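Regulator of nonsense transcripts 2 (Homo sapiens, PDB 4CEM) acts as a factor of nonsense-mediated mRNA decay, here represented by the first of its three all-helical MIF4G domains. Local coordinates at residues 31-35 with 111-115; 49-55 with 79-85; 71-75 with 108-112; 240-244 with 300-306; 261-265 with 279-283. All blocks are in the same frame, centred on the assembly; numbering follows the deposited sequence.

Interaction 1: residues 31-35 with 111-115; sequences KNQNA and SLFHQ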
# COMPACT_ATOMS: atom_id res chain seq x y z
N LYS A 31 -0.70 8.20 20.40
CA LYS A 31 -1.82 7.60 21.15
C LYS A 31 -1.74 6.09 21.24
O LYS A 31 -1.99 5.51 22.30
CB LYS A 31 -3.18 7.98 20.54
CG LYS A 31 -3.93 9.03 21.34
CD LYS A 31 -5.43 9.01 21.06
CE LYS A 31 -6.24 9.36 22.31
NZ LYS A 31 -7.71 9.26 22.06
N ASN A 32 -1.41 5.45 20.12
CA ASN A 32 -1.40 3.99 20.07
C ASN A 32 -0.27 3.39 20.90
O ASN A 32 -0.50 2.45 21.66
CB ASN A 32 -1.33 3.52 18.63
CG ASN A 32 -2.65 3.69 17.91
OD1 ASN A 32 -3.71 3.67 18.52
ND2 ASN A 32 -2.58 3.87 16.60
N GLN A 33 0.93 3.93 20.77
CA GLN A 33 2.05 3.45 21.56
C GLN A 33 1.82 3.67 23.05
O GLN A 33 2.25 2.87 23.88
CB GLN A 33 3.34 4.15 21.14
CG GLN A 33 3.78 3.80 19.73
CD GLN A 33 5.16 4.32 19.40
OE1 GLN A 33 5.57 5.37 19.90
NE2 GLN A 33 5.88 3.59 18.57
N ASN A 34 1.12 4.76 23.40
CA ASN A 34 0.84 5.09 24.80
C ASN A 34 -0.41 4.40 25.38
O ASN A 34 -0.70 4.55 26.56
CB ASN A 34 0.71 6.60 24.96
CG ASN A 34 1.17 7.09 26.32
OD1 ASN A 34 2.30 6.83 26.73
ND2 ASN A 34 0.31 7.82 27.01
N ALA A 35 -1.12 3.64 24.56
CA ALA A 35 -2.38 2.98 24.96
C ALA A 35 -2.34 2.13 26.24
O ALA A 35 -3.25 2.22 27.06
CB ALA A 35 -2.90 2.13 23.80
N SER A 111 -7.51 1.77 15.64
CA SER A 111 -6.90 2.50 16.76
C SER A 111 -7.83 2.58 17.96
O SER A 111 -7.36 2.54 19.10
CB SER A 111 -6.48 3.91 16.34
OG SER A 111 -5.54 3.86 15.28
N LEU A 112 -9.13 2.70 17.73
CA LEU A 112 -10.07 2.71 18.85
C LEU A 112 -10.10 1.32 19.52
O LEU A 112 -10.15 1.23 20.74
CB LEU A 112 -11.47 3.12 18.40
CG LEU A 112 -11.67 4.53 17.82
CD1 LEU A 112 -13.10 4.67 17.31
CD2 LEU A 112 -11.36 5.60 18.85
N PHE A 113 -10.06 0.26 18.72
CA PHE A 113 -9.97 -1.11 19.25
C PHE A 113 -8.70 -1.27 20.07
O PHE A 113 -8.74 -1.65 21.23
CB PHE A 113 -9.96 -2.14 18.11
CG PHE A 113 -11.32 -2.67 17.75
CD1 PHE A 113 -11.93 -3.64 18.54
CD2 PHE A 113 -11.99 -2.21 16.63
CE1 PHE A 113 -13.18 -4.14 18.21
CE2 PHE A 113 -13.24 -2.70 16.29
CZ PHE A 113 -13.84 -3.67 17.09
N HIS A 114 -7.57 -0.96 19.43
CA HIS A 114 -6.27 -1.09 20.07
C HIS A 114 -6.19 -0.34 21.36
O HIS A 114 -5.66 -0.85 22.33
CB HIS A 114 -5.18 -0.61 19.13
CG HIS A 114 -3.81 -0.57 19.76
ND1 HIS A 114 -3.18 -1.67 20.20
CD2 HIS A 114 -2.96 0.50 20.02
CE1 HIS A 114 -1.99 -1.33 20.71
NE2 HIS A 114 -1.85 0.01 20.60
N GLN A 115 -6.73 0.88 21.38
CA GLN A 115 -6.65 1.73 22.57
C GLN A 115 -7.57 1.26 23.70
O GLN A 115 -7.35 1.61 24.86
CB GLN A 115 -6.93 3.20 22.23
CG GLN A 115 -5.81 3.89 21.46
CD GLN A 115 -6.26 5.16 20.74
OE1 GLN A 115 -7.00 5.97 21.29
NE2 GLN A 115 -5.80 5.34 19.51
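Hydrogen bonds centred on Asn32 fix the end of helix 6-33 to helix 103-116. The amide of Gln115 gives NE2 to OD1 of Asn32 at 2.9 Å. The ring of His114 gives NE2 to the backbone O of Asn32 at 3.0 Å. That carbonyl lies near the ring plane, at its edge. Asn32 O also accepts from Ala35 N, at 3.2 Å, so the His114 bond is made near the C-terminal end of helix 6-33. On its other side the Asn32 amide reaches Ser111, with ND2 to OG at 3.2 Å, though the place of ND2 is less sure. Val159 O also takes a bond from ND2, and Ser111 OG is bonded to Val107 O. Lys31 NZ makes a weak bond to Gln115 OE1 at 3.5 Å. Packing is slight: Ala35 CB sits 4.0 Å from Gln115 CA. This polar helix-end-to-helix contact joins the N-terminal helix to the helical repeats of the MIF4G domain. Ile161 touches Asn32 and Ser111, and helix 120-137 covers His114.

Interaction 2: residues 49-55 with 79-85; sequences DSSIKKN and GLNLSKY. Unlike the reference sequence in segment 49-55: Ile52 (reference Leu).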
# COMPACT_ATOMS: atom_id res chain seq x y z
N ASP A 49 -22.61 -2.17 26.71
CA ASP A 49 -23.48 -3.33 26.59
C ASP A 49 -22.81 -4.49 25.84
O ASP A 49 -22.18 -4.29 24.81
CB ASP A 49 -24.84 -2.94 26.01
CG ASP A 49 -24.95 -3.20 24.55
OD1 ASP A 49 -24.07 -2.71 23.82
OD2 ASP A 49 -25.91 -3.87 24.14
N SER A 50 -22.97 -5.69 26.39
CA SER A 50 -22.38 -6.91 25.85
C SER A 50 -23.34 -7.73 25.01
O SER A 50 -23.06 -8.88 24.70
CB SER A 50 -21.91 -7.81 27.00
OG SER A 50 -21.33 -7.05 28.03
N SER A 51 -24.48 -7.16 24.62
CA SER A 51 -25.50 -7.96 23.98
C SER A 51 -24.89 -8.65 22.76
O SER A 51 -24.07 -8.05 22.07
CB SER A 51 -26.74 -7.13 23.60
OG SER A 51 -26.71 -6.75 22.24
N ILE A 52 -25.27 -9.91 22.54
CA ILE A 52 -24.81 -10.67 21.38
C ILE A 52 -25.37 -10.05 20.11
O ILE A 52 -24.66 -9.94 19.12
CB ILE A 52 -25.20 -12.17 21.47
CG1 ILE A 52 -24.19 -12.92 22.34
CG2 ILE A 52 -25.24 -12.84 20.09
CD1 ILE A 52 -24.40 -14.42 22.39
N LYS A 53 -26.64 -9.64 20.15
CA LYS A 53 -27.27 -9.05 18.97
C LYS A 53 -26.43 -7.88 18.45
O LYS A 53 -26.01 -7.87 17.29
CB LYS A 53 -28.71 -8.57 19.27
CG LYS A 53 -29.48 -9.38 20.31
CD LYS A 53 -30.99 -9.14 20.23
CE LYS A 53 -31.72 -9.73 21.43
NZ LYS A 53 -33.16 -10.03 21.16
N LYS A 54 -26.16 -6.91 19.32
CA LYS A 54 -25.53 -5.66 18.91
C LYS A 54 -24.07 -5.84 18.53
O LYS A 54 -23.63 -5.38 17.48
CB LYS A 54 -25.70 -4.58 19.98
CG LYS A 54 -27.16 -4.31 20.28
CD LYS A 54 -27.52 -2.84 20.41
CE LYS A 54 -29.00 -2.63 20.12
NZ LYS A 54 -29.52 -1.34 20.65
N ASN A 55 -23.33 -6.55 19.37
CA ASN A 55 -21.93 -6.83 19.07
C ASN A 55 -21.75 -7.62 17.78
O ASN A 55 -20.79 -7.39 17.05
CB ASN A 55 -21.25 -7.54 20.23
CG ASN A 55 -20.84 -6.58 21.31
OD1 ASN A 55 -19.69 -6.13 21.35
ND2 ASN A 55 -21.77 -6.22 22.18
N GLY A 79 -20.32 2.41 22.46
CA GLY A 79 -21.39 1.90 23.32
C GLY A 79 -21.35 0.41 23.60
O GLY A 79 -22.05 -0.07 24.50
N LEU A 80 -20.55 -0.32 22.83
CA LEU A 80 -20.48 -1.77 22.91
C LEU A 80 -19.34 -2.25 23.80
O LEU A 80 -18.28 -1.63 23.86
CB LEU A 80 -20.27 -2.36 21.52
CG LEU A 80 -21.27 -2.06 20.41
CD1 LEU A 80 -20.85 -2.79 19.15
CD2 LEU A 80 -22.66 -2.50 20.81
N ASN A 81 -19.56 -3.37 24.49
CA ASN A 81 -18.48 -4.10 25.15
C ASN A 81 -18.06 -5.22 24.22
O ASN A 81 -18.71 -6.25 24.17
CB ASN A 81 -18.92 -4.66 26.51
CG ASN A 81 -17.80 -5.39 27.24
OD1 ASN A 81 -16.82 -5.81 26.64
ND2 ASN A 81 -17.95 -5.52 28.55
N LEU A 82 -16.96 -5.00 23.50
CA LEU A 82 -16.49 -5.95 22.49
C LEU A 82 -15.43 -6.91 23.05
O LEU A 82 -14.79 -7.63 22.28
CB LEU A 82 -15.96 -5.19 21.26
CG LEU A 82 -17.03 -4.56 20.35
CD1 LEU A 82 -16.50 -3.33 19.65
CD2 LEU A 82 -17.55 -5.56 19.32
N SER A 83 -15.28 -6.94 24.37
CA SER A 83 -14.30 -7.80 25.05
C SER A 83 -14.26 -9.24 24.54
O SER A 83 -13.17 -9.80 24.41
CB SER A 83 -14.55 -7.85 26.55
OG SER A 83 -14.08 -6.67 27.18
N LYS A 84 -15.42 -9.82 24.26
CA LYS A 84 -15.51 -11.21 23.83
C LYS A 84 -15.46 -11.40 22.32
O LYS A 84 -15.40 -12.54 21.85
CB LYS A 84 -16.80 -11.84 24.35
CG LYS A 84 -16.87 -11.97 25.87
CD LYS A 84 -18.22 -12.51 26.30
CE LYS A 84 -18.58 -12.14 27.73
NZ LYS A 84 -17.79 -12.89 28.75
N TYR A 85 -15.49 -10.31 21.54
CA TYR A 85 -15.68 -10.43 20.08
C TYR A 85 -14.47 -9.96 19.25
O TYR A 85 -14.60 -9.70 18.05
CB TYR A 85 -16.95 -9.69 19.67
CG TYR A 85 -18.17 -10.09 20.47
CD1 TYR A 85 -18.39 -9.57 21.74
CD2 TYR A 85 -19.11 -10.99 19.96
CE1 TYR A 85 -19.50 -9.93 22.49
CE2 TYR A 85 -20.23 -11.36 20.70
CZ TYR A 85 -20.41 -10.82 21.96
OH TYR A 85 -21.51 -11.16 22.72
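This contact joins the loop and first turn of helix 52-61 to the loop between helices 70-79 and 86-95, through a single beta bridge in an otherwise helical domain. Asp49 N donates to Gly79 O at 3.1 Å, and Asn81 N donates to Asp49 O at 2.8 Å. Both bonds are nearly straight. They pair Asp49 with Leu80, whose CA atoms lie 5.0 Å apart.

Beyond the bridge each backbone enters a cap or turn. Ser51 is the N-cap of helix 52-61, and its OG accepts from Lys54 N at 3.0 Å. Asn55 ND2 folds back to Ser51 O at 2.9 Å and to Asp49 O at 3.3 Å, so it ties the first helical turn to the bridge. Across the gap, Asn81 OD1 accepts from Ser83 N at 3.0 Å, an Asx turn. A type I turn from Leu82 to Tyr85 follows.

The aromatic contact is a CH-pi one. Asn55 CB stands 3.6 Å from the centroid of the Tyr85 ring, almost on its normal. Ile52, which is Leu in the reference sequence, meets the ring edge, with CG1 3.2 Å from Tyr85 OH. Leu80 CD2 lies 3.8 Å from Lys54 CB. Farther along helix 52-61, Phe58 packs on Leu80 and Leu82, while Tyr117, just past helix 103-116, bonds to Leu82 N.

Interaction 3: residues 71-75 with 108-112; sequences DSLSH and HLCSL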
# COMPACT_ATOMS: atom_id res chain seq x y z
N ASP A 71 -17.88 8.23 11.62
CA ASP A 71 -18.58 8.67 12.82
C ASP A 71 -19.63 7.66 13.30
O ASP A 71 -19.78 7.45 14.50
CB ASP A 71 -19.26 10.02 12.58
CG ASP A 71 -18.27 11.11 12.20
OD1 ASP A 71 -17.22 11.24 12.86
OD2 ASP A 71 -18.56 11.83 11.21
N SER A 72 -20.36 7.05 12.37
CA SER A 72 -21.40 6.11 12.75
C SER A 72 -20.83 4.84 13.39
O SER A 72 -21.30 4.40 14.44
CB SER A 72 -22.28 5.77 11.55
OG SER A 72 -21.50 5.46 10.41
N LEU A 73 -19.79 4.27 12.78
CA LEU A 73 -19.14 3.10 13.35
C LEU A 73 -18.43 3.43 14.67
O LEU A 73 -18.42 2.62 15.60
CB LEU A 73 -18.16 2.48 12.37
CG LEU A 73 -18.82 1.93 11.11
CD1 LEU A 73 -17.78 1.42 10.13
CD2 LEU A 73 -19.79 0.83 11.49
N SER A 74 -17.89 4.64 14.75
CA SER A 74 -17.30 5.11 16.00
C SER A 74 -18.34 5.21 17.10
O SER A 74 -18.09 4.81 18.22
CB SER A 74 -16.60 6.44 15.79
OG SER A 74 -15.42 6.25 15.01
N HIS A 75 -19.51 5.76 16.76
CA HIS A 75 -20.60 5.93 17.72
C HIS A 75 -21.03 4.59 18.28
O HIS A 75 -21.13 4.42 19.48
CB HIS A 75 -21.78 6.63 17.06
CG HIS A 75 -23.02 6.67 17.92
ND1 HIS A 75 -23.94 5.69 17.91
CD2 HIS A 75 -23.47 7.63 18.83
CE1 HIS A 75 -24.93 6.00 18.78
NE2 HIS A 75 -24.64 7.18 19.34
N HIS A 108 -8.42 4.16 11.64
CA HIS A 108 -9.03 4.87 12.76
C HIS A 108 -9.77 3.92 13.66
O HIS A 108 -9.64 4.01 14.88
CB HIS A 108 -9.96 5.99 12.26
CG HIS A 108 -10.93 6.52 13.30
ND1 HIS A 108 -10.56 7.41 14.24
CD2 HIS A 108 -12.28 6.25 13.52
CE1 HIS A 108 -11.62 7.69 15.03
NE2 HIS A 108 -12.67 6.99 14.58
N LEU A 109 -10.55 3.01 13.07
CA LEU A 109 -11.31 2.04 13.86
C LEU A 109 -10.37 1.07 14.54
O LEU A 109 -10.59 0.70 15.68
CB LEU A 109 -12.34 1.28 13.02
CG LEU A 109 -13.56 2.09 12.57
CD1 LEU A 109 -14.44 1.30 11.60
CD2 LEU A 109 -14.36 2.61 13.76
N CYS A 110 -9.31 0.66 13.83
CA CYS A 110 -8.31 -0.21 14.43
C CYS A 110 -7.64 0.44 15.66
O CYS A 110 -7.27 -0.26 16.61
CB CYS A 110 -7.26 -0.63 13.40
SG CYS A 110 -7.82 -1.83 12.16
N SER A 111 -7.51 1.77 15.64
CA SER A 111 -6.90 2.50 16.76
C SER A 111 -7.83 2.58 17.96
O SER A 111 -7.36 2.54 19.10
CB SER A 111 -6.48 3.91 16.34
OG SER A 111 -5.54 3.86 15.28
N LEU A 112 -9.13 2.70 17.73
CA LEU A 112 -10.07 2.71 18.85
C LEU A 112 -10.10 1.32 19.52
O LEU A 112 -10.15 1.23 20.74
CB LEU A 112 -11.47 3.12 18.40
CG LEU A 112 -11.67 4.53 17.82
CD1 LEU A 112 -13.10 4.67 17.31
CD2 LEU A 112 -11.36 5.60 18.85
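Ser74 leaves its helix sideways; its m rotamer (chi1 -70°) places OG within bonding distance of His108. His108 answers with a t rotamer (chi1 164°) that swings its ring across the gap. His108 NE2 then donates to Ser74 OG at 2.9 Å, with the oxygen near the ring plane at its edge. Ser74 OG is also bonded to Arg70 O, one turn back in its own helix. Leu109 and Leu112 share the m,t rotamer, and both direct CA-to-CB toward helix 70-79. Two of their methyls approach the same hydroxyl: Leu112 CD1 lies 3.6 Å and Leu109 CD2 4.0 Å from Ser74 OG. The two segments run nearly parallel, at 14°, with axes 10.8 Å apart. Such spacing leaves a shallow contact between alternate helices of a helical-repeat domain, the fold of MIF4G. Leu73, again m,t, closes the deeper side, its CD1 3.7 Å from Leu109 CD1. Around this leucine pair, Phe58 and Lys61 of helix 52-61 touch Leu73, and Leu62 and Ile65 touch Leu109.

Interaction 4: residues 240-244 with 300-306; sequences LKEYF and LADLLDE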
# COMPACT_ATOMS: atom_id res chain seq x y z
N LEU A 240 13.17 -2.39 -2.96
CA LEU A 240 12.54 -1.55 -3.98
C LEU A 240 13.46 -1.28 -5.17
O LEU A 240 13.01 -1.32 -6.32
CB LEU A 240 12.03 -0.25 -3.36
CG LEU A 240 10.89 -0.44 -2.36
CD1 LEU A 240 10.72 0.79 -1.49
CD2 LEU A 240 9.59 -0.78 -3.09
N LYS A 241 14.74 -1.00 -4.91
CA LYS A 241 15.71 -0.76 -5.98
C LYS A 241 15.96 -2.01 -6.79
O LYS A 241 16.03 -1.98 -8.02
CB LYS A 241 17.04 -0.23 -5.42
CG LYS A 241 17.20 1.28 -5.55
CD LYS A 241 17.77 1.94 -4.30
CE LYS A 241 17.75 3.46 -4.42
NZ LYS A 241 18.07 4.11 -3.12
N GLU A 242 16.10 -3.12 -6.08
CA GLU A 242 16.27 -4.43 -6.68
C GLU A 242 15.06 -4.79 -7.55
O GLU A 242 15.23 -5.32 -8.65
CB GLU A 242 16.45 -5.45 -5.57
CG GLU A 242 16.95 -6.80 -6.00
CD GLU A 242 16.88 -7.78 -4.85
OE1 GLU A 242 17.22 -7.38 -3.72
OE2 GLU A 242 16.49 -8.94 -5.08
N TYR A 243 13.86 -4.49 -7.07
CA TYR A 243 12.66 -4.64 -7.88
C TYR A 243 12.74 -3.73 -9.09
O TYR A 243 12.49 -4.14 -10.21
CB TYR A 243 11.40 -4.30 -7.09
CG TYR A 243 10.12 -4.53 -7.86
CD1 TYR A 243 9.46 -5.76 -7.80
CD2 TYR A 243 9.55 -3.52 -8.63
CE1 TYR A 243 8.28 -5.98 -8.50
CE2 TYR A 243 8.37 -3.73 -9.33
CZ TYR A 243 7.74 -4.96 -9.26
OH TYR A 243 6.57 -5.18 -9.96
N PHE A 244 13.09 -2.47 -8.83
CA PHE A 244 13.19 -1.48 -9.88
C PHE A 244 14.20 -1.90 -10.94
O PHE A 244 13.96 -1.71 -12.14
CB PHE A 244 13.59 -0.12 -9.31
CG PHE A 244 13.82 0.91 -10.36
CD1 PHE A 244 12.75 1.46 -11.05
CD2 PHE A 244 15.11 1.30 -10.70
CE1 PHE A 244 12.96 2.40 -12.04
CE2 PHE A 244 15.32 2.24 -11.69
CZ PHE A 244 14.24 2.79 -12.37
N LEU A 300 7.75 4.82 -11.00
CA LEU A 300 8.50 4.25 -9.87
C LEU A 300 9.94 4.77 -9.79
O LEU A 300 10.53 4.83 -8.71
CB LEU A 300 8.51 2.72 -9.98
CG LEU A 300 9.18 1.94 -8.83
CD1 LEU A 300 8.49 2.26 -7.51
CD2 LEU A 300 9.16 0.44 -9.09
N ALA A 301 10.51 5.11 -10.94
CA ALA A 301 11.84 5.72 -10.98
C ALA A 301 11.82 7.03 -10.20
O ALA A 301 12.76 7.37 -9.49
CB ALA A 301 12.26 5.97 -12.42
N ASP A 302 10.74 7.77 -10.36
CA ASP A 302 10.56 9.02 -9.65
C ASP A 302 10.50 8.79 -8.15
O ASP A 302 11.28 9.39 -7.39
CB ASP A 302 9.29 9.71 -10.11
CG ASP A 302 9.08 11.01 -9.40
OD1 ASP A 302 8.71 10.97 -8.20
OD2 ASP A 302 9.30 12.06 -10.02
N LEU A 303 9.57 7.94 -7.72
CA LEU A 303 9.40 7.62 -6.31
C LEU A 303 10.74 7.18 -5.69
O LEU A 303 11.09 7.59 -4.59
CB LEU A 303 8.32 6.54 -6.14
CG LEU A 303 6.85 6.97 -6.35
CD1 LEU A 303 6.01 5.85 -6.95
CD2 LEU A 303 6.21 7.48 -5.07
N LEU A 304 11.51 6.38 -6.43
CA LEU A 304 12.82 5.96 -5.95
C LEU A 304 13.96 6.93 -6.32
O LEU A 304 15.10 6.68 -5.96
CB LEU A 304 13.12 4.55 -6.46
CG LEU A 304 12.08 3.49 -6.11
CD1 LEU A 304 12.45 2.13 -6.67
CD2 LEU A 304 11.88 3.42 -4.61
N ASP A 305 13.63 8.02 -7.01
CA ASP A 305 14.62 9.03 -7.45
C ASP A 305 15.72 8.46 -8.36
O ASP A 305 16.85 8.95 -8.35
CB ASP A 305 15.23 9.77 -6.25
CG ASP A 305 16.08 10.99 -6.66
OD1 ASP A 305 15.78 11.63 -7.69
OD2 ASP A 305 17.06 11.29 -5.93
N GLU A 306 15.38 7.44 -9.14
CA GLU A 306 16.31 6.82 -10.08
C GLU A 306 16.10 7.38 -11.48
O GLU A 306 15.00 7.82 -11.83
CB GLU A 306 16.10 5.30 -10.09
CG GLU A 306 16.53 4.61 -8.80
CD GLU A 306 18.04 4.60 -8.62
OE1 GLU A 306 18.78 5.01 -9.54
OE2 GLU A 306 18.50 4.16 -7.55
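Leu304 is the main bump on the 300-306 side. Its CD1 lies 3.5 Å from Leu240 O and 3.7 Å from Phe244 CB, so it fills the hollow between these two residues, one turn apart on helix 230-259. Its CD2 meets Leu240 CB at 3.9 Å. In return Phe244 is the large bump of the other helix. With chi1 at 175° its ring extends into a pocket lined by Leu300, Ala301, Leu304 and Glu306. Phe244 CE1 touches Ala301 CB at 3.7 Å, and Phe244 CE2 touches Glu306 CB at 3.5 Å. Leu300 reaches past this ring, where its CD2 lies 4.0 Å from Tyr243 CD2 at the edge of the tyrosine. Beside the apolar part, Lys241 CE lies 3.3 Å from Glu306 OE2. The charged ends stay 4.5 Å apart (Lys241 NZ to Glu306 OE2), beyond a salt bridge, and Lys241 NZ is bonded to Gln237. The pocket is completed by the end of helix 283-303: a Schellman motif with positive phi at Asp305 brings Glu306 back beside the Phe244 ring. Interlocking apolar side chains of this kind are characteristic of the helix-pair core in an all-helical MIF4G domain.

Interaction 5: residues 261-265 with 279-283; sequences TERQN and RHKQY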
# COMPACT_ATOMS: atom_id res chain seq x y z
N THR A 261 10.63 -6.42 -33.79
CA THR A 261 9.40 -6.81 -34.47
C THR A 261 8.78 -5.65 -35.27
O THR A 261 7.81 -5.86 -36.00
CB THR A 261 8.36 -7.39 -33.49
OG1 THR A 261 9.03 -8.14 -32.46
CG2 THR A 261 7.38 -8.31 -34.21
N GLU A 262 9.31 -4.44 -35.11
CA GLU A 262 9.00 -3.33 -36.02
C GLU A 262 9.92 -3.42 -37.22
O GLU A 262 9.48 -3.30 -38.36
CB GLU A 262 9.20 -1.97 -35.35
CG GLU A 262 8.08 -1.56 -34.41
CD GLU A 262 8.41 -0.31 -33.61
OE1 GLU A 262 9.34 0.43 -34.01
OE2 GLU A 262 7.73 -0.06 -32.59
N ARG A 263 11.21 -3.64 -36.95
CA ARG A 263 12.23 -3.80 -38.00
C ARG A 263 12.22 -5.21 -38.62
O ARG A 263 13.10 -5.54 -39.41
CB ARG A 263 13.63 -3.44 -37.46
CG ARG A 263 13.76 -1.97 -37.03
CD ARG A 263 15.19 -1.55 -36.74
NE ARG A 263 15.28 -0.13 -36.33
CZ ARG A 263 16.41 0.57 -36.21
NH1 ARG A 263 17.59 0.03 -36.47
NH2 ARG A 263 16.35 1.85 -35.83
N GLN A 264 11.22 -6.03 -38.25
CA GLN A 264 10.92 -7.28 -38.96
C GLN A 264 9.70 -7.11 -39.86
O GLN A 264 9.62 -7.73 -40.92
CB GLN A 264 10.67 -8.41 -37.96
CG GLN A 264 10.30 -9.73 -38.61
CD GLN A 264 10.44 -10.90 -37.66
OE1 GLN A 264 11.54 -11.21 -37.19
NE2 GLN A 264 9.33 -11.57 -37.38
N ASN A 265 8.75 -6.29 -39.43
CA ASN A 265 7.62 -5.90 -40.27
C ASN A 265 8.01 -5.05 -41.47
O ASN A 265 7.19 -4.83 -42.36
CB ASN A 265 6.57 -5.15 -39.44
CG ASN A 265 5.85 -6.05 -38.46
OD1 ASN A 265 6.35 -7.12 -38.10
ND2 ASN A 265 4.67 -5.63 -38.02
N ARG A 279 -1.28 -9.81 -37.23
CA ARG A 279 -0.11 -9.05 -36.76
C ARG A 279 -0.41 -7.56 -36.56
O ARG A 279 0.27 -6.89 -35.79
CB ARG A 279 1.08 -9.22 -37.71
CG ARG A 279 1.77 -10.58 -37.63
CD ARG A 279 3.09 -10.59 -38.40
NE ARG A 279 4.27 -10.38 -37.55
CZ ARG A 279 5.51 -10.13 -38.00
NH1 ARG A 279 5.76 -10.04 -39.30
NH2 ARG A 279 6.50 -9.97 -37.14
N HIS A 280 -1.44 -7.05 -37.25
CA HIS A 280 -1.88 -5.66 -37.04
C HIS A 280 -2.87 -5.51 -35.90
O HIS A 280 -3.42 -4.43 -35.70
CB HIS A 280 -2.46 -5.09 -38.34
CG HIS A 280 -2.17 -3.62 -38.53
ND1 HIS A 280 -2.99 -2.65 -38.09
CD2 HIS A 280 -1.10 -2.98 -39.15
CE1 HIS A 280 -2.48 -1.45 -38.40
NE2 HIS A 280 -1.32 -1.65 -39.05
N LYS A 281 -3.11 -6.60 -35.17
CA LYS A 281 -3.76 -6.54 -33.85
C LYS A 281 -2.91 -7.23 -32.77
O LYS A 281 -3.35 -7.37 -31.63
CB LYS A 281 -5.15 -7.18 -33.91
CG LYS A 281 -6.12 -6.45 -34.83
CD LYS A 281 -7.41 -7.24 -35.00
CE LYS A 281 -8.19 -6.79 -36.22
NZ LYS A 281 -9.27 -7.76 -36.56
N GLN A 282 -1.71 -7.67 -33.14
CA GLN A 282 -0.74 -8.25 -32.20
C GLN A 282 0.26 -7.18 -31.75
O GLN A 282 0.69 -7.16 -30.59
CB GLN A 282 0.01 -9.40 -32.86
CG GLN A 282 0.84 -10.23 -31.89
CD GLN A 282 2.11 -10.75 -32.51
OE1 GLN A 282 2.11 -11.21 -33.66
NE2 GLN A 282 3.20 -10.70 -31.75
N TYR A 283 0.66 -6.32 -32.69
CA TYR A 283 1.44 -5.12 -32.37
C TYR A 283 0.62 -4.17 -31.51
O TYR A 283 1.15 -3.51 -30.62
CB TYR A 283 1.88 -4.42 -33.65
CG TYR A 283 2.73 -3.18 -33.43
CD1 TYR A 283 4.11 -3.27 -33.28
CD2 TYR A 283 2.14 -1.91 -33.39
CE1 TYR A 283 4.88 -2.14 -33.08
CE2 TYR A 283 2.91 -0.77 -33.19
CZ TYR A 283 4.28 -0.89 -33.04
OH TYR A 283 5.06 0.23 -32.84
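Arg279 lays its guanidinium against the side chain of Asn265, whose OD1 sits over one face of the group. Asn265 OD1 is 3.0 Å from Arg279 NH2 and 3.2 Å from Arg279 NH1. The angles are poor for hydrogen bonds; the oxygen simply rests over the face of the guanidinium. The same guanidinium is bordered by Thr261, with CG2 3.5 Å from Arg279 NH2, and by the side chain of Gln264. Arg279 is the residue most covered here. Its long side chain, bent at chi3 (98°), spans the space between two backbones that are 9.1 Å apart at their CA atoms, Asn265 to Arg279.

The definite bond of the contact lies at the other end. Tyr283 OH donates to Glu262 OE2 at 2.7 Å. Tyr283 has chi1 at -179° and points its CA-to-CB bond toward 261-265, while Glu262 starts sideways and brings its carboxylate to meet the hydroxyl. The CA atoms of Thr261 and Tyr283 are still 8.4 Å apart, so long side chains make the contact and the backbones do not meet. Thr261 OG1 turns back to Glu257 O, in the last turns of helix 230-259.

No residue of this contact is buried. It is a polar side-chain bridge at the far end of a long helical hairpin, where the chain leaves helix 230-259, passes the short helix 267-270 and enters helix 283-303.

Interactions 1 and 4 are buried, 2 and 3 partly so, and 5 lies at the surface. Burial does not dictate chemistry. Interaction 4 is mainly apolar, whereas interaction 1 is a buried polar network. Interactions 1 and 3 overlap at Ser111 and Leu112, but Ser111 serves interaction 1 and Leu112 interaction 3, on different sides of helix 103-116. Interaction 2 is the one with paired backbones. It touches interaction 1 through Phe113 CE1 and Leu82 CD1, 3.7 Å apart. Interaction 4 joins helices 230-259 and 283-303 directly; interaction 5 joins the loops at the tip of the same helix pair by polar side chains. The centres of interactions 4 and 5 are about 31 Å apart.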